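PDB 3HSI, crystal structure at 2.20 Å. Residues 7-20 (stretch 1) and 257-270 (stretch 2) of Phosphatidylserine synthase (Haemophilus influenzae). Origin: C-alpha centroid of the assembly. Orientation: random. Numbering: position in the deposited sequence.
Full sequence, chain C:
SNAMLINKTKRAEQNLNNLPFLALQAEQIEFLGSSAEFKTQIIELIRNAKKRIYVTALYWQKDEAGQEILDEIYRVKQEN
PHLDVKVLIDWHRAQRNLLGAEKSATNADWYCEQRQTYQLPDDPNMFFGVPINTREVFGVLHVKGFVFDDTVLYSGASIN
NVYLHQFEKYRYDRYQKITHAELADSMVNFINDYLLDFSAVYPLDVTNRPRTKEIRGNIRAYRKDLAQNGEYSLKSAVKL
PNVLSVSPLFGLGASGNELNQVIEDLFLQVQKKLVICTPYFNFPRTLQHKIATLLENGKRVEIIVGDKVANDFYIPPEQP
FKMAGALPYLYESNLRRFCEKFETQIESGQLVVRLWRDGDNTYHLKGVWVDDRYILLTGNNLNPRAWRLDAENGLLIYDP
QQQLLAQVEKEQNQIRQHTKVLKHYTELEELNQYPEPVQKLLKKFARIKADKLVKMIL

Stretch 1, residues 7-20: NKTKRAEQNLNNLP
Stretch 2 (257-270) NELNQVIEDLFLQV

Two helices far apart in the sequence, 8-18 and 258-268, pack against each other with their N-to-C directions 120° apart and their axes 8.7 Å apart at closest approach, burying 577 Å² in total. The register runs in opposite senses: Thr-9 CA lies 5.8 Å from Leu-268 CA. Ala-12 CA lies 4.7 Å from Asp-265 CA. Leu-16 CA lies 7.1 Å from Val-262 CA. Both segments are α-helix, with phi mostly between -55° and -75° and psi mostly between -30° and -50°, loosening to -83/-10 at Asn-18. The second begins with a cap, in which Asn-257 (chi1 t) accepts through OD1 from Asn-260 N at 2.9 Å.

Along the first helix, Lys-8, modelled only to CB, contributes its backbone, with its O 3.8 Å from Leu-268 CD1. Thr-9 (chi1 m) points sideways and places CG2 3.8 Å from Leu-268 O, while its own carbonyl O lies 2.9 Å from Gln-269 NE2. Gln-269 is the first residue to leave helical phi/psi (-101/14), and its side chain, with chi1 and chi2 both m and chi3 -60°, points toward the first helix and brings NE2 up to the Thr-9 carbonyl.

The CA-to-CB bond of Ala-12 points toward the second helix at the tightest CA pairing of the register. Its CB is 3.4 Å from Asp-265 OD1 and 4.0 Å from both Leu-268 CD1 and Gln-269 CG, so the small methyl touches three residues of the second stretch. Glu-13, extended with chi1 and chi2 t, directs CA-to-CB away overall, yet its CG comes within 3.3 Å of Gln-269 OE1.

Asn-15 (chi1 m, chi2 -19°) makes a clear hydrogen bond across the contact. Its ND2 donates to Asp-265 OD2 at 2.8 Å, with an N-H...acceptor angle of 163°; this nearly straight bond joins two side chains that both point across the contact, Asp-265 also adopting m.

One turn on from Ala-12, Leu-16 (m, t) buries 83 Å², the largest share in its stretch. Its CD1 approaches Asp-265 O at 3.7 Å, Gln-269 CG at 3.9 Å and Leu-266 CD2 at 4.1 Å, while CD2 meets Val-262 CG1 at 4.2 Å. The Leu-266 contact forms although that residue's CA-to-CB bond points away, because its m, t side chain's end comes nearer.

Beyond the helix, Leu-19 takes an extended backbone (phi/psi -61/140) and the m, t rotamer. Its CD1 lies 3.9 Å from CG2 of Val-262 (chi1 t), and its CD2 3.9 Å from OE2 of Glu-258, whose t, t side chain starts sideways but brings its end nearer.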

# COMPACT_ATOMS: atom_id res chain seq x y z
N ASN C 7 19.39 21.47 8.92
CA ASN C 7 19.73 21.46 7.48
C ASN C 7 19.74 20.02 6.95
O ASN C 7 20.57 19.21 7.38
CB ASN C 7 21.10 22.12 7.29
CG ASN C 7 21.34 22.55 5.86
OD1 ASN C 7 20.46 23.16 5.24
ND2 ASN C 7 22.53 22.25 5.32
N LYS C 8 18.84 19.69 6.01
CA LYS C 8 18.78 18.34 5.43
C LYS C 8 20.07 17.96 4.70
O LYS C 8 20.47 16.80 4.70
CB LYS C 8 17.57 18.17 4.50
N THR C 9 20.70 18.96 4.09
CA THR C 9 21.92 18.76 3.33
C THR C 9 23.07 18.45 4.25
O THR C 9 23.88 17.55 3.97
CB THR C 9 22.26 19.98 2.44
OG1 THR C 9 21.12 20.31 1.65
CG2 THR C 9 23.44 19.70 1.51
N LYS C 10 23.15 19.18 5.36
CA LYS C 10 24.18 18.90 6.36
C LYS C 10 23.90 17.59 7.10
O LYS C 10 24.83 16.85 7.40
CB LYS C 10 24.39 20.10 7.29
CG LYS C 10 25.56 21.00 6.81
CD LYS C 10 25.53 22.43 7.42
CE LYS C 10 26.79 23.23 7.04
NZ LYS C 10 26.50 24.69 6.86
N ARG C 11 22.62 17.29 7.32
CA ARG C 11 22.24 16.00 7.89
C ARG C 11 22.70 14.85 6.99
O ARG C 11 23.05 13.78 7.48
CB ARG C 11 20.73 15.89 8.16
CG ARG C 11 20.28 14.48 8.60
CD ARG C 11 18.79 14.36 8.95
NE ARG C 11 17.91 14.63 7.81
CZ ARG C 11 16.58 14.65 7.86
NH1 ARG C 11 15.94 14.40 8.99
NH2 ARG C 11 15.88 14.92 6.76
N ALA C 12 22.71 15.09 5.68
CA ALA C 12 23.08 14.07 4.71
C ALA C 12 24.58 13.79 4.72
O ALA C 12 25.02 12.63 4.65
CB ALA C 12 22.61 14.47 3.31
N GLU C 13 25.37 14.86 4.77
CA GLU C 13 26.81 14.69 4.86
C GLU C 13 27.18 13.88 6.11
O GLU C 13 27.98 12.95 6.01
CB GLU C 13 27.53 16.05 4.91
CG GLU C 13 28.96 15.96 4.31
CD GLU C 13 29.85 17.16 4.66
OE1 GLU C 13 29.31 18.26 4.94
OE2 GLU C 13 31.11 17.00 4.65
N GLN C 14 26.59 14.24 7.26
CA GLN C 14 26.76 13.52 8.52
C GLN C 14 26.40 12.05 8.41
O GLN C 14 27.15 11.19 8.88
CB GLN C 14 25.92 14.15 9.64
CG GLN C 14 26.34 15.57 10.03
CD GLN C 14 25.26 16.31 10.80
OE1 GLN C 14 24.43 15.71 11.49
NE2 GLN C 14 25.25 17.61 10.64
N ASN C 15 25.24 11.75 7.82
CA ASN C 15 24.82 10.35 7.68
C ASN C 15 25.79 9.55 6.82
O ASN C 15 26.16 8.43 7.17
CB ASN C 15 23.38 10.23 7.15
CG ASN C 15 22.37 11.01 8.01
OD1 ASN C 15 22.63 11.35 9.18
ND2 ASN C 15 21.23 11.31 7.42
N LEU C 16 26.22 10.13 5.70
CA LEU C 16 27.19 9.45 4.84
C LEU C 16 28.50 9.23 5.57
O LEU C 16 29.02 8.13 5.55
CB LEU C 16 27.37 10.15 3.46
CG LEU C 16 26.09 10.17 2.58
CD1 LEU C 16 26.23 10.98 1.27
CD2 LEU C 16 25.57 8.76 2.28
N ASN C 17 29.01 10.26 6.24
CA ASN C 17 30.27 10.15 6.98
C ASN C 17 30.24 9.05 8.06
O ASN C 17 31.27 8.44 8.38
CB ASN C 17 30.65 11.50 7.61
CG ASN C 17 31.07 12.56 6.58
OD1 ASN C 17 31.57 12.25 5.49
ND2 ASN C 17 30.87 13.83 6.93
N ASN C 18 29.04 8.80 8.59
CA ASN C 18 28.85 7.84 9.67
C ASN C 18 28.75 6.39 9.18
O ASN C 18 28.80 5.48 9.98
CB ASN C 18 27.64 8.23 10.55
CG ASN C 18 28.02 9.18 11.70
OD1 ASN C 18 29.16 9.19 12.16
ND2 ASN C 18 27.04 9.97 12.16
N LEU C 19 28.61 6.16 7.87
CA LEU C 19 28.60 4.78 7.35
C LEU C 19 29.88 4.00 7.63
O LEU C 19 30.97 4.56 7.55
CB LEU C 19 28.31 4.75 5.83
CG LEU C 19 26.90 5.25 5.49
CD1 LEU C 19 26.68 5.25 4.00
CD2 LEU C 19 25.83 4.38 6.19
N PRO C 20 29.75 2.71 7.98
CA PRO C 20 30.92 1.85 8.11
C PRO C 20 31.30 1.26 6.75
O PRO C 20 30.42 0.98 5.94
CB PRO C 20 30.43 0.74 9.06
CG PRO C 20 28.97 0.58 8.74
CD PRO C 20 28.49 2.01 8.37
N ASN C 257 14.31 3.11 6.79
CA ASN C 257 14.88 2.41 5.64
C ASN C 257 16.26 2.96 5.32
O ASN C 257 16.39 4.03 4.70
CB ASN C 257 13.93 2.56 4.43
CG ASN C 257 14.32 1.69 3.27
OD1 ASN C 257 15.52 1.62 2.88
ND2 ASN C 257 13.30 1.05 2.64
N GLU C 258 17.29 2.23 5.73
CA GLU C 258 18.65 2.72 5.55
C GLU C 258 19.06 2.94 4.08
O GLU C 258 19.63 3.98 3.75
CB GLU C 258 19.69 1.82 6.23
CG GLU C 258 21.09 2.45 6.12
CD GLU C 258 22.12 1.87 7.06
OE1 GLU C 258 22.34 0.63 7.01
OE2 GLU C 258 22.74 2.66 7.81
N LEU C 259 18.76 1.97 3.23
CA LEU C 259 19.05 2.09 1.82
C LEU C 259 18.45 3.35 1.21
O LEU C 259 19.16 4.12 0.58
CB LEU C 259 18.58 0.85 1.05
CG LEU C 259 18.90 0.87 -0.46
CD1 LEU C 259 20.41 1.00 -0.78
CD2 LEU C 259 18.29 -0.36 -1.14
N ASN C 260 17.16 3.55 1.42
CA ASN C 260 16.54 4.77 0.93
C ASN C 260 17.05 6.06 1.52
O ASN C 260 17.20 7.03 0.81
CB ASN C 260 15.02 4.65 0.98
CG ASN C 260 14.54 3.52 0.09
OD1 ASN C 260 15.27 3.07 -0.79
ND2 ASN C 260 13.36 3.05 0.32
N GLN C 261 17.34 6.05 2.82
CA GLN C 261 17.99 7.20 3.46
C GLN C 261 19.34 7.49 2.80
O GLN C 261 19.64 8.64 2.51
CB GLN C 261 18.16 6.97 4.97
CG GLN C 261 16.98 7.44 5.81
CD GLN C 261 16.85 6.70 7.16
OE1 GLN C 261 17.82 6.14 7.69
NE2 GLN C 261 15.63 6.68 7.71
N VAL C 262 20.14 6.45 2.54
CA VAL C 262 21.40 6.63 1.83
C VAL C 262 21.25 7.19 0.41
O VAL C 262 21.92 8.14 0.02
CB VAL C 262 22.27 5.33 1.84
CG1 VAL C 262 23.39 5.42 0.82
CG2 VAL C 262 22.84 5.10 3.25
N ILE C 263 20.34 6.64 -0.38
CA ILE C 263 20.07 7.22 -1.70
C ILE C 263 19.65 8.71 -1.64
O ILE C 263 20.22 9.58 -2.36
CB ILE C 263 19.04 6.33 -2.47
CG1 ILE C 263 19.63 4.91 -2.62
CG2 ILE C 263 18.65 6.98 -3.81
CD1 ILE C 263 18.60 3.77 -2.95
N GLU C 264 18.70 9.03 -0.77
CA GLU C 264 18.26 10.42 -0.61
C GLU C 264 19.45 11.29 -0.25
O GLU C 264 19.61 12.38 -0.80
CB GLU C 264 17.14 10.54 0.45
CG GLU C 264 15.88 9.73 0.07
CD GLU C 264 14.77 9.78 1.11
OE1 GLU C 264 14.83 10.65 2.00
OE2 GLU C 264 13.81 8.95 1.04
N ASP C 265 20.29 10.81 0.65
CA ASP C 265 21.45 11.58 1.06
C ASP C 265 22.54 11.68 -0.02
O ASP C 265 23.25 12.68 -0.09
CB ASP C 265 22.03 11.03 2.39
CG ASP C 265 21.08 11.29 3.59
OD1 ASP C 265 20.15 12.14 3.47
OD2 ASP C 265 21.26 10.65 4.65
N LEU C 266 22.68 10.64 -0.83
CA LEU C 266 23.59 10.67 -1.97
C LEU C 266 23.18 11.81 -2.93
O LEU C 266 24.00 12.61 -3.32
CB LEU C 266 23.67 9.31 -2.66
CG LEU C 266 24.49 8.16 -2.01
CD1 LEU C 266 24.27 6.83 -2.76
CD2 LEU C 266 25.99 8.48 -2.03
N PHE C 267 21.89 11.91 -3.22
CA PHE C 267 21.34 12.95 -4.12
C PHE C 267 21.53 14.34 -3.54
O PHE C 267 21.77 15.30 -4.27
CB PHE C 267 19.85 12.75 -4.34
CG PHE C 267 19.48 11.76 -5.42
CD1 PHE C 267 18.52 12.09 -6.37
CD2 PHE C 267 20.05 10.50 -5.48
CE1 PHE C 267 18.16 11.18 -7.36
CE2 PHE C 267 19.69 9.58 -6.47
CZ PHE C 267 18.75 9.93 -7.40
N LEU C 268 21.38 14.48 -2.22
CA LEU C 268 21.60 15.79 -1.60
C LEU C 268 23.04 16.19 -1.56
O LEU C 268 23.32 17.37 -1.44
CB LEU C 268 21.08 15.80 -0.17
CG LEU C 268 19.58 15.82 -0.01
CD1 LEU C 268 19.26 15.42 1.39
CD2 LEU C 268 19.06 17.20 -0.34
N GLN C 269 23.95 15.23 -1.61
CA GLN C 269 25.37 15.50 -1.44
C GLN C 269 26.17 15.54 -2.73
O GLN C 269 27.39 15.49 -2.69
CB GLN C 269 26.01 14.46 -0.49
CG GLN C 269 25.79 14.81 0.99
CD GLN C 269 26.55 16.05 1.38
OE1 GLN C 269 27.77 16.09 1.27
NE2 GLN C 269 25.82 17.09 1.82
N VAL C 270 25.49 15.61 -3.86
CA VAL C 270 26.15 15.84 -5.14
C VAL C 270 26.85 17.20 -5.17
O VAL C 270 26.24 18.24 -4.89
CB VAL C 270 25.13 15.74 -6.29
CG1 VAL C 270 25.78 16.11 -7.66
CG2 VAL C 270 24.54 14.35 -6.33